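Long-range contacts in leucine-rich-repeat protein (Methanosarcina barkeri, PDB 4WNR), which binds GDP through its Roc G-domain, here joined to the COR-A part of the COR domain, and as a whole protein is probably a serine/threonine kinase: residues 267-272 / 319-324; 40-45 / 198-203; 119-124 / 158-163. All coordinates share one frame; numbering follows the deposited sequence.

Contact 1: residues 267-272 / 319-324; sequences LLDTHV and PERYGY
Arg321 and Asp269 form a salt bridge between 267-272 and 319-324, the latter running into helix 322-331. NH1 of Arg321 lies 2.8 Å from OD2 of Asp269, and NH2 of Arg321 adds a weak bond to the same oxygen, OD2, at 3.2 Å. The side chains cross at about a right angle, yet the carboxylate and guanidinium planes differ by only 23°, and NH1 meets OD2 from above the carboxylate plane. NH1 also donates to OG1 of Thr270, 3.1 Å from it, so one nitrogen serves two acceptors on successive residues. The bend of the arginine chain at chi2 (-62°) carries CD to 3.6 Å from Thr270 OG1.

Beside this polar cluster, Thr270 sits over one face of the Tyr324 ring: its CB is 3.8 Å from the ring centroid and 17° off the normal, a CH-pi contact. Leu267 CG packs 3.8 Å from Tyr324 CD1, and Val272 CG2 reaches Tyr324 OH at 3.6 Å. Trp277 and Ile278 of helix 275-286 also touch this tyrosine.

A type I turn from Leu267 to Thr270, with only a weak backbone bond, shapes 267-272. Asp269 is positioned in turn by its other oxygen, OD1, which is hydrogen-bonded to Thr227, while its carbonyl O accepts a bond from His271 ND1. An alanine in place of Arg321 would probably leave Asp269 OD2 without its cationic partner and Thr270 OG1 without this donor, loosening the tie between 267-272 and 319-324. Within the COR-A part, the contact thus joins a directional, partly exposed charge pair to buried apolar packing round one tyrosine, the threonine contributing its hydroxyl to the first and its carbon to the second.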
loop_
_atom_site.group_PDB
_atom_site.type_symbol
_atom_site.label_atom_id
_atom_site.label_comp_id
_atom_site.label_asym_id
_atom_site.label_seq_id
_atom_site.Cartn_x
_atom_site.Cartn_y
_atom_site.Cartn_z
ATOM N N LEU A 267 9.121 -13.219 -8.521
ATOM C CA LEU A 267 9.092 -12.004 -7.695
ATOM C C LEU A 267 9.606 -12.186 -6.260
ATOM O O LEU A 267 9.972 -11.203 -5.614
ATOM C CB LEU A 267 7.661 -11.445 -7.648
ATOM C CG LEU A 267 7.243 -10.444 -8.732
ATOM C CD1 LEU A 267 7.637 -10.896 -10.130
ATOM C CD2 LEU A 267 5.742 -10.203 -8.659
ATOM N N LEU A 268 9.655 -13.423 -5.768
ATOM C CA LEU A 268 9.865 -13.672 -4.333
ATOM C C LEU A 268 11.248 -13.307 -3.793
ATOM O O LEU A 268 11.418 -13.171 -2.583
ATOM C CB LEU A 268 9.521 -15.126 -3.971
ATOM C CG LEU A 268 10.379 -16.266 -4.524
ATOM C CD1 LEU A 268 11.709 -16.382 -3.797
ATOM C CD2 LEU A 268 9.628 -17.586 -4.414
ATOM N N ASP A 269 12.236 -13.164 -4.672
ATOM C CA ASP A 269 13.592 -12.828 -4.236
ATOM C C ASP A 269 13.684 -11.392 -3.718
ATOM O O ASP A 269 14.372 -11.129 -2.731
ATOM C CB ASP A 269 14.598 -13.036 -5.371
ATOM C CG ASP A 269 16.042 -12.991 -4.888
ATOM O OD1 ASP A 269 16.352 -13.617 -3.852
ATOM O OD2 ASP A 269 16.871 -12.328 -5.545
ATOM N N THR A 270 12.989 -10.472 -4.384
ATOM C CA THR A 270 13.057 -9.049 -4.050
ATOM C C THR A 270 12.132 -8.676 -2.884
ATOM O O THR A 270 10.910 -8.799 -2.984
ATOM C CB THR A 270 12.700 -8.180 -5.272
ATOM O OG1 THR A 270 13.427 -8.642 -6.417
ATOM C CG2 THR A 270 13.039 -6.711 -5.018
ATOM N N HIS A 271 12.731 -8.215 -1.787
ATOM C CA HIS A 271 11.994 -7.692 -0.635
ATOM C C HIS A 271 12.190 -6.183 -0.579
ATOM O O HIS A 271 13.188 -5.701 -0.041
ATOM C CB HIS A 271 12.494 -8.324 0.665
ATOM C CG HIS A 271 12.209 -9.790 0.778
ATOM N ND1 HIS A 271 12.717 -10.717 -0.106
ATOM C CD2 HIS A 271 11.483 -10.489 1.682
ATOM C CE1 HIS A 271 12.305 -11.923 0.240
ATOM N NE2 HIS A 271 11.556 -11.813 1.323
ATOM N N VAL A 272 11.236 -5.443 -1.134
ATOM C CA VAL A 272 11.359 -3.991 -1.266
ATOM C C VAL A 272 11.078 -3.282 0.061
ATOM O O VAL A 272 10.032 -3.490 0.679
ATOM C CB VAL A 272 10.416 -3.446 -2.360
ATOM C CG1 VAL A 272 10.515 -1.929 -2.460
ATOM C CG2 VAL A 272 10.742 -4.088 -3.701
ATOM N N PRO A 319 20.615 -5.286 -13.033
ATOM C CA PRO A 319 20.098 -6.122 -14.120
ATOM C C PRO A 319 19.267 -7.322 -13.653
ATOM O O PRO A 319 18.300 -7.693 -14.318
ATOM C CB PRO A 319 21.373 -6.586 -14.828
ATOM C CG PRO A 319 22.322 -5.458 -14.624
ATOM C CD PRO A 319 22.034 -4.943 -13.243
ATOM N N GLU A 320 19.638 -7.912 -12.517
ATOM C CA GLU A 320 18.896 -9.050 -11.954
ATOM C C GLU A 320 17.480 -8.690 -11.484
ATOM O O GLU A 320 16.638 -9.574 -11.327
ATOM C CB GLU A 320 19.673 -9.719 -10.809
ATOM C CG GLU A 320 19.989 -8.831 -9.612
ATOM C CD GLU A 320 21.360 -8.186 -9.698
ATOM O OE1 GLU A 320 21.729 -7.718 -10.796
ATOM O OE2 GLU A 320 22.064 -8.137 -8.667
ATOM N N ARG A 321 17.229 -7.401 -11.258
ATOM C CA ARG A 321 15.900 -6.917 -10.863
ATOM C C ARG A 321 15.061 -6.439 -12.055
ATOM O O ARG A 321 13.947 -5.946 -11.872
ATOM C CB ARG A 321 16.028 -5.793 -9.827
ATOM C CG ARG A 321 16.963 -6.104 -8.665
ATOM C CD ARG A 321 16.494 -7.297 -7.845
ATOM N NE ARG A 321 17.599 -7.946 -7.140
ATOM C CZ ARG A 321 17.494 -9.078 -6.446
ATOM N NH1 ARG A 321 16.328 -9.708 -6.349
ATOM N NH2 ARG A 321 18.564 -9.584 -5.844
ATOM N N TYR A 322 15.589 -6.587 -13.269
ATOM C CA TYR A 322 14.839 -6.262 -14.485
ATOM C C TYR A 322 13.663 -7.219 -14.632
ATOM O O TYR A 322 12.563 -6.812 -14.997
ATOM C CB TYR A 322 15.741 -6.357 -15.722
ATOM C CG TYR A 322 16.710 -5.201 -15.916
ATOM C CD1 TYR A 322 17.066 -4.356 -14.861
ATOM C CD2 TYR A 322 17.295 -4.970 -17.161
ATOM C CE1 TYR A 322 17.955 -3.312 -15.051
ATOM C CE2 TYR A 322 18.188 -3.929 -17.355
ATOM C CZ TYR A 322 18.514 -3.104 -16.298
ATOM O OH TYR A 322 19.399 -2.069 -16.486
ATOM N N GLY A 323 13.914 -8.493 -14.345
ATOM C CA GLY A 323 12.871 -9.517 -14.344
ATOM C C GLY A 323 11.783 -9.227 -13.328
ATOM O O GLY A 323 10.600 -9.411 -13.611
ATOM N N TYR A 324 12.183 -8.769 -12.145
ATOM C CA TYR A 324 11.231 -8.406 -11.094
ATOM C C TYR A 324 10.264 -7.326 -11.572
ATOM O O TYR A 324 9.052 -7.498 -11.491
ATOM C CB TYR A 324 11.962 -7.926 -9.836
ATOM C CG TYR A 324 11.040 -7.351 -8.779
ATOM C CD1 TYR A 324 10.237 -8.181 -8.002
ATOM C CD2 TYR A 324 10.966 -5.977 -8.560
ATOM C CE1 TYR A 324 9.390 -7.662 -7.036
ATOM C CE2 TYR A 324 10.121 -5.448 -7.597
ATOM C CZ TYR A 324 9.336 -6.295 -6.838
ATOM O OH TYR A 324 8.496 -5.775 -5.879
#

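Contact 2: residues 40-45 / 198-203; sequences NEVKVL and LKVEHM
His202 and Met203 are turned by their torsions onto strand 36-47 at Glu41 and Val42. In His202 chi1 of 79° places CG between the backbone N and the carbonyl carbon, and the ring then reaches the strand with NE2 leading. Met203 is bent at chi2 (68°), which brings SD to 3.4 Å from Val42 CG2; the two side chains cross at about a right angle.

NE2 of His202 points at the backbone O of Glu41 from within the carbonyl plane, with a C=O...N angle of 158°, although the oxygen is tilted from the ring plane. The 2.5 Å modelled between NE2 and that O is shorter than a real bond would be, so the length and strength of this hydrogen bond are doubtful. Val42 CG1 stands 4.1 Å from CE1 of the same imidazole. Its other methyl, CG2, meets CG2 of Val200 tip to tip at 3.7 Å, so CG1 faces the imidazole, while CG2 is shared by Val200 and Met203. Met203 CE extends farther, to 3.6 Å from Asn40 CA.

Glu41 points its carboxylate elsewhere, into a salt bridge with Lys215, and Leu256 of helix 243-256 touches both Glu41 and His202. The contact therefore lies where the Roc G-domain adjoins the COR-A part, at the loop that follows helix 186-198 and precedes strand 206-208. The imidazole N-H probably serves the Glu41 carbonyl in a buried contact, and the sulfur and methyl groups beside it fix the loop on the strand by apolar packing.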
loop_
_atom_site.group_PDB
_atom_site.type_symbol
_atom_site.label_atom_id
_atom_site.label_comp_id
_atom_site.label_asym_id
_atom_site.label_seq_id
_atom_site.Cartn_x
_atom_site.Cartn_y
_atom_site.Cartn_z
ATOM N N ASN A 40 -0.627 -5.224 17.513
ATOM C CA ASN A 40 -1.321 -3.932 17.515
ATOM C C ASN A 40 -0.842 -2.965 16.429
ATOM O O ASN A 40 -0.574 -1.791 16.698
ATOM C CB ASN A 40 -1.223 -3.266 18.897
ATOM C CG ASN A 40 -1.748 -4.146 20.021
ATOM O OD1 ASN A 40 -1.186 -4.156 21.116
ATOM N ND2 ASN A 40 -2.829 -4.882 19.765
ATOM N N GLU A 41 -0.732 -3.473 15.204
ATOM C CA GLU A 41 -0.393 -2.650 14.040
ATOM C C GLU A 41 -1.285 -2.988 12.854
ATOM O O GLU A 41 -1.589 -4.155 12.610
ATOM C CB GLU A 41 1.074 -2.818 13.637
ATOM C CG GLU A 41 1.979 -1.681 14.087
ATOM C CD GLU A 41 3.273 -1.592 13.296
ATOM O OE1 GLU A 41 3.361 -2.187 12.203
ATOM O OE2 GLU A 41 4.210 -0.912 13.765
ATOM N N VAL A 42 -1.698 -1.952 12.124
ATOM C CA VAL A 42 -2.538 -2.108 10.937
ATOM C C VAL A 42 -2.097 -1.123 9.864
ATOM O O VAL A 42 -1.750 0.020 10.167
ATOM C CB VAL A 42 -4.029 -1.832 11.237
ATOM C CG1 VAL A 42 -4.906 -2.334 10.099
ATOM C CG2 VAL A 42 -4.458 -2.473 12.547
ATOM N N LYS A 43 -2.117 -1.572 8.613
ATOM C CA LYS A 43 -1.910 -0.686 7.473
ATOM C C LYS A 43 -3.264 -0.153 7.015
ATOM O O LYS A 43 -4.185 -0.929 6.760
ATOM C CB LYS A 43 -1.213 -1.419 6.324
ATOM C CG LYS A 43 -0.824 -0.505 5.169
ATOM C CD LYS A 43 0.153 -1.165 4.208
ATOM C CE LYS A 43 -0.520 -2.234 3.367
ATOM N NZ LYS A 43 0.437 -2.893 2.438
ATOM N N VAL A 44 -3.381 1.170 6.930
ATOM C CA VAL A 44 -4.605 1.816 6.457
ATOM C C VAL A 44 -4.355 2.388 5.065
ATOM O O VAL A 44 -3.437 3.187 4.869
ATOM C CB VAL A 44 -5.078 2.926 7.418
ATOM C CG1 VAL A 44 -6.314 3.627 6.871
ATOM C CG2 VAL A 44 -5.382 2.342 8.788
ATOM N N LEU A 45 -5.182 1.980 4.108
ATOM C CA LEU A 45 -4.995 2.341 2.704
ATOM C C LEU A 45 -6.047 3.343 2.236
ATOM O O LEU A 45 -7.223 2.999 2.104
ATOM C CB LEU A 45 -5.049 1.083 1.834
ATOM C CG LEU A 45 -3.892 0.101 2.050
ATOM C CD1 LEU A 45 -4.291 -1.314 1.669
ATOM C CD2 LEU A 45 -2.657 0.536 1.272
ATOM N N LEU A 198 -9.615 -1.386 16.115
ATOM C CA LEU A 198 -9.461 -2.314 17.238
ATOM C C LEU A 198 -10.024 -3.705 16.933
ATOM O O LEU A 198 -9.559 -4.699 17.487
ATOM C CB LEU A 198 -10.145 -1.753 18.488
ATOM C CG LEU A 198 -9.578 -0.444 19.044
ATOM C CD1 LEU A 198 -10.567 0.210 19.996
ATOM C CD2 LEU A 198 -8.242 -0.678 19.732
ATOM N N LYS A 199 -11.015 -3.766 16.046
ATOM C CA LYS A 199 -11.735 -5.009 15.749
ATOM C C LYS A 199 -11.137 -5.845 14.606
ATOM O O LYS A 199 -11.686 -6.895 14.267
ATOM C CB LYS A 199 -13.202 -4.695 15.432
ATOM C CG LYS A 199 -13.983 -4.127 16.608
ATOM C CD LYS A 199 -15.349 -3.606 16.186
ATOM C CE LYS A 199 -16.279 -4.730 15.756
ATOM N NZ LYS A 199 -17.658 -4.238 15.485
ATOM N N VAL A 200 -10.032 -5.393 14.015
ATOM C CA VAL A 200 -9.385 -6.153 12.933
ATOM C C VAL A 200 -8.825 -7.469 13.479
ATOM O O VAL A 200 -8.392 -7.533 14.630
ATOM C CB VAL A 200 -8.272 -5.354 12.211
ATOM C CG1 VAL A 200 -8.836 -4.081 11.597
ATOM C CG2 VAL A 200 -7.112 -5.036 13.143
ATOM N N GLU A 201 -8.834 -8.506 12.644
ATOM C CA GLU A 201 -8.537 -9.874 13.091
ATOM C C GLU A 201 -7.140 -10.055 13.685
ATOM O O GLU A 201 -6.973 -10.799 14.653
ATOM C CB GLU A 201 -8.743 -10.874 11.947
ATOM C CG GLU A 201 -10.201 -11.058 11.545
ATOM C CD GLU A 201 -10.454 -12.362 10.806
ATOM O OE1 GLU A 201 -11.030 -12.315 9.696
ATOM O OE2 GLU A 201 -10.079 -13.433 11.330
ATOM N N HIS A 202 -6.146 -9.375 13.120
ATOM C CA HIS A 202 -4.755 -9.534 13.567
ATOM C C HIS A 202 -4.340 -8.539 14.661
ATOM O O HIS A 202 -3.152 -8.386 14.953
ATOM C CB HIS A 202 -3.790 -9.472 12.373
ATOM C CG HIS A 202 -3.507 -8.085 11.886
ATOM N ND1 HIS A 202 -4.383 -7.381 11.089
ATOM C CD2 HIS A 202 -2.437 -7.278 12.072
ATOM C CE1 HIS A 202 -3.869 -6.197 10.814
ATOM N NE2 HIS A 202 -2.687 -6.110 11.396
ATOM N N MET A 203 -5.321 -7.880 15.271
ATOM C CA MET A 203 -5.066 -6.992 16.406
ATOM C C MET A 203 -4.866 -7.813 17.682
ATOM O O MET A 203 -4.051 -7.460 18.537
ATOM C CB MET A 203 -6.228 -6.010 16.595
ATOM C CG MET A 203 -5.794 -4.617 17.014
ATOM S SD MET A 203 -4.890 -3.787 15.693
ATOM C CE MET A 203 -4.365 -2.295 16.527
#

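Contact 3: residues 119-124 / 158-163. With SO4 (sulfate ion), chain E.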
loop_
_atom_site.group_PDB
_atom_site.type_symbol
_atom_site.label_atom_id
_atom_site.label_comp_id
_atom_site.label_asym_id
_atom_site.label_seq_id
_atom_site.Cartn_x
_atom_site.Cartn_y
_atom_site.Cartn_z
ATOM N N LEU A 119 -12.249 4.233 1.543
ATOM C CA LEU A 119 -12.658 4.605 0.188
ATOM C C LEU A 119 -13.219 6.025 0.175
ATOM O O LEU A 119 -14.291 6.275 0.723
ATOM C CB LEU A 119 -13.704 3.619 -0.346
ATOM C CG LEU A 119 -14.305 3.902 -1.728
ATOM C CD1 LEU A 119 -13.226 4.052 -2.790
ATOM C CD2 LEU A 119 -15.280 2.799 -2.109
ATOM N N VAL A 120 -12.489 6.945 -0.450
ATOM C CA VAL A 120 -12.921 8.341 -0.557
ATOM C C VAL A 120 -13.606 8.583 -1.902
ATOM O O VAL A 120 -13.069 8.232 -2.954
ATOM C CB VAL A 120 -11.743 9.320 -0.402
ATOM C CG1 VAL A 120 -12.248 10.754 -0.310
ATOM C CG2 VAL A 120 -10.918 8.974 0.829
ATOM N N LEU A 121 -14.789 9.193 -1.853
ATOM C CA LEU A 121 -15.596 9.460 -3.044
ATOM C C LEU A 121 -16.021 10.923 -3.108
ATOM O O LEU A 121 -15.899 11.660 -2.129
ATOM C CB LEU A 121 -16.847 8.580 -3.040
ATOM C CG LEU A 121 -16.635 7.068 -2.957
ATOM C CD1 LEU A 121 -17.963 6.367 -2.714
ATOM C CD2 LEU A 121 -15.968 6.536 -4.217
ATOM N N ASP A 122 -16.517 11.331 -4.272
ATOM C CA ASP A 122 -17.100 12.665 -4.457
ATOM C C ASP A 122 -18.175 12.654 -5.547
ATOM O O ASP A 122 -18.307 11.682 -6.293
ATOM C CB ASP A 122 -16.017 13.704 -4.770
ATOM C CG ASP A 122 -15.282 13.423 -6.064
ATOM O OD1 ASP A 122 -15.182 12.242 -6.458
ATOM O OD2 ASP A 122 -14.795 14.391 -6.686
ATOM N N SER A 123 -18.928 13.747 -5.630
ATOM C CA SER A 123 -20.101 13.826 -6.507
ATOM C C SER A 123 -19.753 13.878 -7.994
ATOM O O SER A 123 -20.335 13.141 -8.793
ATOM C CB SER A 123 -20.955 15.044 -6.143
ATOM O OG SER A 123 -20.188 16.235 -6.194
ATOM N N ARG A 124 -18.802 14.741 -8.353
ATOM C CA ARG A 124 -18.465 15.007 -9.761
ATOM C C ARG A 124 -18.354 13.734 -10.604
ATOM O O ARG A 124 -18.895 13.667 -11.710
ATOM C CB ARG A 124 -17.173 15.826 -9.866
ATOM C CG ARG A 124 -17.335 17.281 -9.440
ATOM C CD ARG A 124 -16.234 18.171 -9.997
ATOM N NE ARG A 124 -14.946 17.956 -9.338
ATOM C CZ ARG A 124 -14.597 18.461 -8.155
ATOM N NH1 ARG A 124 -15.437 19.219 -7.454
ATOM N NH2 ARG A 124 -13.394 18.201 -7.660
ATOM N N PHE A 158 -25.430 14.649 -2.689
ATOM C CA PHE A 158 -24.654 13.452 -3.021
ATOM C C PHE A 158 -24.892 12.322 -2.018
ATOM O O PHE A 158 -24.581 12.456 -0.836
ATOM C CB PHE A 158 -23.160 13.786 -3.088
ATOM C CG PHE A 158 -22.281 12.601 -3.387
ATOM C CD1 PHE A 158 -22.479 11.841 -4.534
ATOM C CD2 PHE A 158 -21.244 12.253 -2.528
ATOM C CE1 PHE A 158 -21.669 10.752 -4.813
ATOM C CE2 PHE A 158 -20.430 11.166 -2.802
ATOM C CZ PHE A 158 -20.642 10.414 -3.946
ATOM N N GLU A 159 -25.447 11.216 -2.512
ATOM C CA GLU A 159 -25.721 10.029 -1.699
ATOM C C GLU A 159 -25.505 8.748 -2.502
ATOM O O GLU A 159 -25.325 8.788 -3.721
ATOM C CB GLU A 159 -27.160 10.063 -1.167
ATOM C CG GLU A 159 -27.341 10.840 0.130
ATOM C CD GLU A 159 -26.882 10.072 1.360
ATOM O OE1 GLU A 159 -26.157 9.060 1.216
ATOM O OE2 GLU A 159 -27.249 10.484 2.481
ATOM N N LEU A 160 -25.523 7.619 -1.799
ATOM C CA LEU A 160 -25.386 6.295 -2.412
ATOM C C LEU A 160 -26.488 5.357 -1.926
ATOM O O LEU A 160 -27.101 5.594 -0.883
ATOM C CB LEU A 160 -24.024 5.685 -2.067
ATOM C CG LEU A 160 -22.779 6.497 -2.433
ATOM C CD1 LEU A 160 -21.540 5.887 -1.795
ATOM C CD2 LEU A 160 -22.614 6.595 -3.942
ATOM N N ASN A 161 -26.736 4.296 -2.688
ATOM C CA ASN A 161 -27.633 3.222 -2.254
ATOM C C ASN A 161 -26.914 2.347 -1.227
ATOM O O ASN A 161 -26.326 1.320 -1.568
ATOM C CB ASN A 161 -28.099 2.384 -3.446
ATOM C CG ASN A 161 -29.036 3.144 -4.369
ATOM O OD1 ASN A 161 -29.855 3.948 -3.921
ATOM N ND2 ASN A 161 -28.927 2.883 -5.666
ATOM N N ARG A 162 -26.977 2.768 0.033
ATOM C CA ARG A 162 -26.162 2.181 1.101
ATOM C C ARG A 162 -26.566 0.754 1.463
ATOM O O ARG A 162 -25.706 -0.104 1.661
ATOM C CB ARG A 162 -26.209 3.065 2.351
ATOM C CG ARG A 162 -25.657 4.463 2.131
ATOM C CD ARG A 162 -25.577 5.244 3.430
ATOM N NE ARG A 162 -25.059 6.596 3.231
ATOM C CZ ARG A 162 -24.783 7.455 4.210
ATOM N NH1 ARG A 162 -24.970 7.119 5.484
ATOM N NH2 ARG A 162 -24.312 8.661 3.916
ATOM N N LYS A 163 -27.871 0.508 1.551
ATOM C CA LYS A 163 -28.391 -0.820 1.893
ATOM C C LYS A 163 -27.963 -1.866 0.862
ATOM O O LYS A 163 -27.630 -2.996 1.216
ATOM C CB LYS A 163 -29.919 -0.788 2.011
ATOM C CG LYS A 163 -30.525 -2.038 2.633
ATOM C CD LYS A 163 -32.035 -1.914 2.783
ATOM C CE LYS A 163 -32.624 -3.088 3.548
ATOM N NZ LYS A 163 -32.522 -4.371 2.797
HETATM S S SO4 E . -24.607 10.584 7.327
HETATM O O1 SO4 E . -25.262 9.697 8.317
HETATM O O2 SO4 E . -24.973 11.991 7.602
HETATM O O3 SO4 E . -23.137 10.436 7.410
HETATM O O4 SO4 E . -25.062 10.216 5.968
#
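Phe158 lays one face of its ring over the backbone of Asp122 and Ser123, which follow Leu121 of strand 116-121. Its CG is anti to the backbone N (chi1 178°), which directs the ring at this backbone. Ser123 CA is 3.9 Å from the ring centroid and 20° off the normal, a CH-pi contact, and the Ser123 nitrogen stands over the ring centre. Ser123 CB follows at 3.9 Å from Phe158 CD1. Farther out on the ring, CZ of Phe158 comes 3.5 Å from the carbonyl O of Asp122. Leu121 approaches differently, with CB near the ring plane at its edge, 4.3 Å from CZ of Phe158.

Leu121 then hands the contact on to Leu160: their CD1 methyls touch at 3.7 Å, the side chains slanting across each other. Leu149 of strand 145-149 packs against both Phe158 and Leu160, joining them to the sheet core.

CB of Asp122 leaves the backbone away from 158-163, and its OD2 forms a salt bridge with Arg125. The Asp122 side chain comes about 4 Å from those of Lys151 and Ala52, two residues that bind GDP, and about 7 Å from the nucleotide itself.

Arg162 holds a sulfate, probably from the crystallisation liquor: NH2 is 2.7 Å from its O4, and NH1 makes a weaker bond to the same oxygen. The sulfate is also hydrogen-bonded to Arg177 N, and a weak salt bridge links Arg162 to Glu159. In this Roc G-domain, of the P-loop NTPase kind, van der Waals and CH-pi packing, an aromatic face on peptide backbone and leucine methyls on each other, holds the segment leading to helix 162-168 against a backbone whose Asp122 side chain lies near the nucleotide.

Overall arrangement
Along the chain contact 2 opens first, at strand 36-47, and closes at 198-203; contact 3 falls wholly between those two segments, and contact 1 follows both. Contacts 2 and 3 belong to the Roc G-domain and use neighbouring strands of one sheet, 36-47 and 116-121. Their centres are about 25 Å apart, though their nearest atoms come within about 5 Å. Contact 3 lies toward the GDP pocket, contact 2 on the side facing the COR-A part. Contact 1, wholly in that part, is centred about 28 Å from contact 2 and about 39 Å from contact 3, which lies on the opposite side of the chain's centre. The three thus run from the nucleotide pocket through the Roc sheet to COR-A.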